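Local coordinates for protein peptidoglycan D,D-transpeptidase PbpA (Mycobacterium tuberculosis, PDB 3UPN) that probably cross-links the peptidoglycan of the cell wall as a transpeptidase, and is probably needed for regulating cell length, at residues P388-A393 / A416-Q421. Sequence-based numbering, arbitrary orientation.
Sequences PGVQIA and AFAPAQ
Ala393 and Phe417 form an antiparallel hydrogen-bonded pair where the edge strand 393-399 begins beside the end of strand 411-418, in the five-stranded sheet of the penicillin-binding transpeptidase domain. Two backbone bonds join them: Ala393 N to Phe417 O at 3.0 Å and Phe417 N to Ala393 O at 2.9 Å.

On the face of the sheet that carries these two residues, the methyl of Ala393 is the bump, and it fills the corner formed by the Phe417 ring face and Ala420 CB, 4.1 Å from Ala393 CB. The ring contact is CH-pi, 3.8 Å from Ala393 CB to the centroid and displaced toward CZ. The phenyl reaches back over its neighbour strand because chi1 of 62° sets CG between the backbone N and carbonyl carbon. Helix 364-380 packs over this side.

On the other face, the methyls of Ala416 and Ala418 point toward 388-393. Ile392 leaves its backbone away from them, yet its CG1 lies against Ala418 CB (3.9 Å) and its CG2 against Ala416 CB (4.0 Å), with helix 446-458 packed above. Two residues before Ile392, Val390 CG1 brushes the same Ala418 methyl.

Past the strand end, a cis peptide before Pro419 turns the chain, and Ala420 N donates to Gln391 O at 2.8 Å.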
loop_
_atom_site.group_PDB
_atom_site.type_symbol
_atom_site.label_atom_id
_atom_site.label_comp_id
_atom_site.label_asym_id
_atom_site.label_seq_id
_atom_site.Cartn_x
_atom_site.Cartn_y
_atom_site.Cartn_z
ATOM N N PRO A 388 22.057 7.006 -7.632
ATOM C CA PRO A 388 23.188 6.688 -8.509
ATOM C C PRO A 388 23.485 5.189 -8.565
ATOM O O PRO A 388 23.603 4.540 -7.525
ATOM C CB PRO A 388 24.362 7.450 -7.872
ATOM C CG PRO A 388 23.902 7.802 -6.488
ATOM C CD PRO A 388 22.425 7.983 -6.593
ATOM N N GLY A 389 23.583 4.650 -9.778
ATOM C CA GLY A 389 23.892 3.227 -9.976
ATOM C C GLY A 389 22.741 2.270 -9.691
ATOM O O GLY A 389 22.899 1.046 -9.796
ATOM N N VAL A 390 21.586 2.826 -9.327
ATOM C CA VAL A 390 20.371 2.042 -9.153
ATOM C C VAL A 390 19.365 2.371 -10.248
ATOM O O VAL A 390 19.013 3.533 -10.448
ATOM C CB VAL A 390 19.717 2.254 -7.757
ATOM C CG1 VAL A 390 18.406 1.497 -7.667
ATOM C CG2 VAL A 390 20.657 1.803 -6.645
ATOM N N GLN A 391 18.910 1.336 -10.950
ATOM C CA GLN A 391 17.848 1.485 -11.936
ATOM C C GLN A 391 16.465 1.219 -11.330
ATOM O O GLN A 391 16.218 0.165 -10.737
ATOM C CB GLN A 391 18.104 0.566 -13.130
ATOM C CG GLN A 391 17.329 0.925 -14.386
ATOM C CD GLN A 391 17.622 -0.028 -15.527
ATOM O OE1 GLN A 391 17.442 -1.244 -15.398
ATOM N NE2 GLN A 391 18.085 0.520 -16.656
ATOM N N ILE A 392 15.568 2.185 -11.497
ATOM C CA ILE A 392 14.212 2.096 -10.975
ATOM C C ILE A 392 13.231 1.914 -12.131
ATOM O O ILE A 392 13.322 2.614 -13.142
ATOM C CB ILE A 392 13.848 3.374 -10.131
ATOM C CG1 ILE A 392 14.774 3.490 -8.908
ATOM C CG2 ILE A 392 12.377 3.373 -9.744
ATOM C CD1 ILE A 392 14.685 4.809 -8.119
ATOM N N ALA A 393 12.310 0.958 -11.994
ATOM C CA ALA A 393 11.173 0.870 -12.904
ATOM C C ALA A 393 9.973 1.504 -12.212
ATOM O O ALA A 393 9.703 1.200 -11.050
ATOM C CB ALA A 393 10.893 -0.560 -13.261
ATOM N N ALA A 416 6.524 1.742 -8.052
ATOM C CA ALA A 416 7.858 1.461 -8.530
ATOM C C ALA A 416 8.459 0.213 -7.916
ATOM O O ALA A 416 7.990 -0.275 -6.888
ATOM C CB ALA A 416 8.762 2.662 -8.281
ATOM N N PHE A 417 9.492 -0.304 -8.573
ATOM C CA PHE A 417 10.328 -1.353 -8.004
ATOM C C PHE A 417 11.794 -1.157 -8.381
ATOM O O PHE A 417 12.093 -0.493 -9.363
ATOM C CB PHE A 417 9.795 -2.754 -8.334
ATOM C CG PHE A 417 9.751 -3.092 -9.812
ATOM C CD1 PHE A 417 10.851 -3.673 -10.441
ATOM C CD2 PHE A 417 8.598 -2.868 -10.556
ATOM C CE1 PHE A 417 10.811 -4.010 -11.803
ATOM C CE2 PHE A 417 8.542 -3.198 -11.914
ATOM C CZ PHE A 417 9.650 -3.775 -12.535
ATOM N N ALA A 418 12.704 -1.711 -7.583
ATOM C CA ALA A 418 14.134 -1.499 -7.795
ATOM C C ALA A 418 14.976 -2.483 -6.988
ATOM O O ALA A 418 14.510 -2.986 -5.971
ATOM C CB ALA A 418 14.516 -0.066 -7.438
ATOM N N PRO A 419 16.203 -2.788 -7.459
ATOM C CA PRO A 419 16.735 -2.472 -8.794
ATOM C C PRO A 419 15.927 -3.211 -9.861
ATOM O O PRO A 419 15.529 -4.346 -9.635
ATOM C CB PRO A 419 18.170 -3.006 -8.735
ATOM C CG PRO A 419 18.506 -3.036 -7.278
ATOM C CD PRO A 419 17.213 -3.457 -6.624
ATOM N N ALA A 420 15.667 -2.573 -11.000
ATOM C CA ALA A 420 14.772 -3.146 -12.009
ATOM C C ALA A 420 15.224 -4.523 -12.508
ATOM O O ALA A 420 14.397 -5.361 -12.882
ATOM C CB ALA A 420 14.604 -2.188 -13.167
ATOM N N GLN A 421 16.539 -4.741 -12.481
ATOM C CA GLN A 421 17.193 -5.952 -12.988
ATOM C C GLN A 421 17.017 -7.158 -12.071
ATOM O O GLN A 421 16.873 -8.287 -12.550
ATOM C CB GLN A 421 18.695 -5.687 -13.227
ATOM C CG GLN A 421 19.422 -4.867 -12.106
ATOM C CD GLN A 421 19.233 -3.338 -12.222
ATOM O OE1 GLN A 421 18.437 -2.855 -13.032
ATOM N NE2 GLN A 421 19.978 -2.580 -11.412
#